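Pyruvate kinase (Pyrobaculum aerophilum, PDB 3QTG) catalyses the last step of glycolysis, the transfer of phosphate from phosphoenolpyruvate to ADP, giving pyruvate and ATP with the help of a divalent metal cation. Local coordinates at the interface of chains A and B and the interface of chains A and C. Residues are numbered along the deposited sequence; one frame, centred on the assembly and turned at random. Chains: chain A/B/C, Pyruvate kinase.

Chain A meets a different copy of the protein at each site. Contact 1 joins it to chain B through the barrel domain. Contact 2 joins it to chain C through the C-terminal alpha/beta domain. The centres of their C-alpha atoms lie about 44 Å apart, and the two contacts share no residue or secondary-structure element. Both belong to two-fold symmetric interfaces, so each has a twin with the chains exchanged. The enzyme is a homotetramer. The two patches lie in different domains, and two such interfaces per subunit would probably suffice to join four copies.

Contact 1: the interface of chains A and B. Residues chain A 263-264, 267; chain B 305-306, 337, 341.
B:Ile305 meets the backbone and side chain of A:Leu263 with both of its branches. The two side chains cross at about a right angle. The ethyl branch ends in CD1, which lies 3.6 Å from CB of A:Leu263. The methyl branch points to a neighbouring spot, with CG2 3.5 Å from the backbone O of A:Leu263. The same CG2 lies 4.1 Å from CA of A:Asp264, so this branch follows the turn of the chain A backbone. In B:Ile305, CG1 lies opposite the carbonyl carbon and beside the backbone N (chi1 -77°). CG2 takes the position opposite the N, and the side chain thus faces chain A with a fork. An alanine here would remove both branches and would probably leave a gap against A:Leu263 and the A:Asp264 backbone.

One helical step on, B:Asn306 turns its amide towards the ring of A:Pro267 at an oblique angle. The amide nitrogen ND2 comes to 3.2 Å from CG of A:Pro267. This is a short van der Waals contact with that ring carbon. On the far side of B:Ile305, the contact is looser. The indole of B:Trp337 brings CZ3 of its six-membered ring to 4.4 Å from CB of A:Asp264. B:Ile341 is marginal, its CA 4.5 Å from CB of A:Asp264.

The chain A side is the loop leading into helix 266-279, with A:Pro267 in the first turn. The chain B side combines helix 302-313 with helix 331-344. All belong to the TIM barrel domain, and the patch is part of a two-fold interface of the tetramer.

Contact 2: the interface of chains A and C. Residues chain A 358-359, 362, 455; chain C 373, 461.
C:Leu461, the last residue of its chain, lays its side chain against A:Arg359, A:His455 and A:Ser358. The site belongs to the C-terminal alpha/beta domain of the pyruvate kinase family, which here pairs with its copy across a two-fold axis.

The apolar contacts centre on CD1 of C:Leu461. This methyl lies 3.7 Å from CG of A:Arg359, where the two side chains cross at about a right angle. It is the aliphatic stem of the arginine that touches. The chain then bends at chi3 (-73°), which carries the guanidinium away from the leucine. The same methyl sits over one face of the A:His455 ring, displaced towards the rim, with CE1 of the histidine at 3.8 Å. A:His455 has its CG opposite the carbonyl carbon (chi1 -67°), and CD2 of its ring lies over one face of the A:Phe362 ring, near the rim. The phenylalanine lies beside the histidine in chain A, on the same side of the imidazole as the leucine. Its own approach to chain C is looser, with CB 4.4 Å from CD2 of C:Leu461. Nearer the backbone of the leucine, CB rests 4.0 Å from CB of A:Ser358. C:Leu373 widens this surface, its CD2 lying 3.9 Å from the backbone O of A:Ser358.

A polar link runs through water 1. The side-chain hydroxyl OG of A:Ser358 lies 2.7 Å from this water. On the other side, the water sits 2.7 Å from OXT of the C:Leu461 terminal carboxylate. It also approaches the backbone O of C:Leu373 at a longer range. One water thus ties the first turn of helix 358-373 in chain A to the chain end of chain C and to the last residue of the same helix in that copy.

Contact 1: the interface of chains A and B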
loop_
_atom_site.group_PDB
_atom_site.type_symbol
_atom_site.label_atom_id
_atom_site.label_comp_id
_atom_site.label_asym_id
_atom_site.label_seq_id
_atom_site.Cartn_x
_atom_site.Cartn_y
_atom_site.Cartn_z
ATOM N N LEU A 263 -3.266 37.091 8.497
ATOM C CA LEU A 263 -4.485 36.312 8.769
ATOM C C LEU A 263 -4.660 35.146 7.771
ATOM O O LEU A 263 -5.198 34.093 8.123
ATOM C CB LEU A 263 -5.725 37.215 8.806
ATOM C CG LEU A 263 -6.009 38.091 10.043
ATOM C CD1 LEU A 263 -7.485 38.526 10.014
ATOM C CD2 LEU A 263 -5.658 37.400 11.398
ATOM N N ASP A 264 -4.151 35.340 6.557
ATOM C CA ASP A 264 -4.138 34.306 5.512
ATOM C C ASP A 264 -3.093 33.205 5.749
ATOM O O ASP A 264 -3.178 32.128 5.144
ATOM C CB ASP A 264 -3.937 34.951 4.123
ATOM C CG ASP A 264 -2.667 35.833 4.045
ATOM O OD1 ASP A 264 -2.420 36.639 4.973
ATOM O OD2 ASP A 264 -1.907 35.717 3.054
ATOM N N PRO A 267 -4.092 29.456 8.743
ATOM C CA PRO A 267 -4.544 28.072 8.504
ATOM C C PRO A 267 -3.424 27.050 8.325
ATOM O O PRO A 267 -3.518 25.953 8.863
ATOM C CB PRO A 267 -5.399 28.192 7.229
ATOM C CG PRO A 267 -5.955 29.588 7.313
ATOM C CD PRO A 267 -4.758 30.400 7.820
ATOM N N ILE B 305 -11.769 33.495 6.057
ATOM C CA ILE B 305 -10.464 33.076 5.559
ATOM C C ILE B 305 -10.289 31.561 5.729
ATOM O O ILE B 305 -9.869 30.886 4.804
ATOM C CB ILE B 305 -9.304 33.863 6.285
ATOM C CG1 ILE B 305 -9.173 35.281 5.722
ATOM C CG2 ILE B 305 -7.968 33.132 6.175
ATOM C CD1 ILE B 305 -8.517 36.241 6.708
ATOM N N ASN B 306 -10.613 31.039 6.906
ATOM C CA ASN B 306 -10.523 29.595 7.179
ATOM C C ASN B 306 -11.450 28.783 6.273
ATOM O O ASN B 306 -11.041 27.788 5.701
ATOM C CB ASN B 306 -10.810 29.281 8.659
ATOM C CG ASN B 306 -9.683 29.741 9.597
ATOM O OD1 ASN B 306 -9.918 30.439 10.614
ATOM N ND2 ASN B 306 -8.462 29.336 9.278
ATOM N N TRP B 337 -8.475 39.601 -1.917
ATOM C CA TRP B 337 -8.477 38.657 -0.787
ATOM C C TRP B 337 -8.727 37.161 -1.117
ATOM O O TRP B 337 -8.061 36.260 -0.574
ATOM C CB TRP B 337 -9.434 39.158 0.302
ATOM C CG TRP B 337 -8.745 40.101 1.261
ATOM C CD1 TRP B 337 -8.794 41.469 1.253
ATOM C CD2 TRP B 337 -7.874 39.732 2.343
ATOM N NE1 TRP B 337 -8.025 41.972 2.300
ATOM C CE2 TRP B 337 -7.446 40.925 2.968
ATOM C CE3 TRP B 337 -7.425 38.500 2.851
ATOM C CZ2 TRP B 337 -6.580 40.930 4.065
ATOM C CZ3 TRP B 337 -6.566 38.504 3.937
ATOM C CH2 TRP B 337 -6.157 39.717 4.538
ATOM N N ILE B 341 -5.676 34.422 -0.257
ATOM C CA ILE B 341 -5.907 33.212 0.525
ATOM C C ILE B 341 -5.525 31.964 -0.284
ATOM O O ILE B 341 -4.975 31.015 0.245
ATOM C CB ILE B 341 -7.392 33.095 0.991
ATOM C CG1 ILE B 341 -7.781 34.259 1.930
ATOM C CG2 ILE B 341 -7.645 31.735 1.642
ATOM C CD1 ILE B 341 -9.295 34.465 2.098
#

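Contact 2: the interface of chains A and C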
loop_
_atom_site.group_PDB
_atom_site.type_symbol
_atom_site.label_atom_id
_atom_site.label_comp_id
_atom_site.label_asym_id
_atom_site.label_seq_id
_atom_site.Cartn_x
_atom_site.Cartn_y
_atom_site.Cartn_z
ATOM N N SER A 358 6.647 -1.302 21.891
ATOM C CA SER A 358 5.773 -2.453 21.788
ATOM C C SER A 358 4.363 -2.121 22.231
ATOM O O SER A 358 3.401 -2.632 21.680
ATOM C CB SER A 358 6.308 -3.585 22.667
ATOM O OG SER A 358 6.953 -4.527 21.855
ATOM N N ARG A 359 4.254 -1.294 23.257
ATOM C CA ARG A 359 2.952 -0.907 23.771
ATOM C C ARG A 359 2.152 -0.116 22.745
ATOM O O ARG A 359 0.932 -0.278 22.660
ATOM C CB ARG A 359 3.091 -0.158 25.092
ATOM C CG ARG A 359 3.483 -1.067 26.248
ATOM C CD ARG A 359 3.767 -0.270 27.523
ATOM N NE ARG A 359 5.038 0.439 27.400
ATOM C CZ ARG A 359 5.318 1.608 27.976
ATOM N NH1 ARG A 359 4.426 2.215 28.752
ATOM N NH2 ARG A 359 6.512 2.169 27.790
ATOM N N PHE A 362 0.848 -2.650 20.257
ATOM C CA PHE A 362 -0.320 -3.282 20.896
ATOM C C PHE A 362 -1.578 -2.412 20.766
ATOM O O PHE A 362 -2.631 -2.895 20.312
ATOM C CB PHE A 362 -0.035 -3.584 22.376
ATOM C CG PHE A 362 -1.224 -4.130 23.151
ATOM C CD1 PHE A 362 -1.574 -5.469 23.060
ATOM C CD2 PHE A 362 -1.962 -3.305 23.990
ATOM C CE1 PHE A 362 -2.640 -5.982 23.788
ATOM C CE2 PHE A 362 -3.028 -3.790 24.721
ATOM C CZ PHE A 362 -3.376 -5.147 24.619
ATOM N N HIS A 455 -0.788 -8.049 29.370
ATOM C CA HIS A 455 -1.891 -7.294 28.795
ATOM C C HIS A 455 -3.031 -8.278 28.519
ATOM O O HIS A 455 -2.811 -9.377 28.015
ATOM C CB HIS A 455 -1.462 -6.557 27.521
ATOM C CG HIS A 455 -0.463 -5.462 27.757
ATOM N ND1 HIS A 455 0.685 -5.640 28.505
ATOM C CD2 HIS A 455 -0.428 -4.184 27.321
ATOM C CE1 HIS A 455 1.369 -4.513 28.540
ATOM N NE2 HIS A 455 0.724 -3.618 27.816
ATOM N N LEU C 373 5.064 -8.055 16.971
ATOM C CA LEU C 373 5.713 -8.082 18.283
ATOM C C LEU C 373 6.863 -9.071 18.393
ATOM O O LEU C 373 7.507 -9.135 19.439
ATOM C CB LEU C 373 4.707 -8.405 19.388
ATOM C CG LEU C 373 3.489 -7.507 19.499
ATOM C CD1 LEU C 373 2.496 -8.130 20.491
ATOM C CD2 LEU C 373 3.902 -6.082 19.904
ATOM N N LEU C 461 4.697 -8.736 26.262
ATOM C CA LEU C 461 5.505 -8.112 25.214
ATOM C C LEU C 461 7.021 -8.374 25.392
ATOM O O LEU C 461 7.458 -8.952 26.401
ATOM C CB LEU C 461 5.208 -6.611 25.114
ATOM C CG LEU C 461 3.737 -6.173 25.018
ATOM C CD1 LEU C 461 3.600 -4.733 25.468
ATOM C CD2 LEU C 461 3.204 -6.323 23.629
ATOM O OXT LEU C 461 7.847 -8.043 24.517
HETATM O O HOH W 1 7.157 -7.259 22.078
#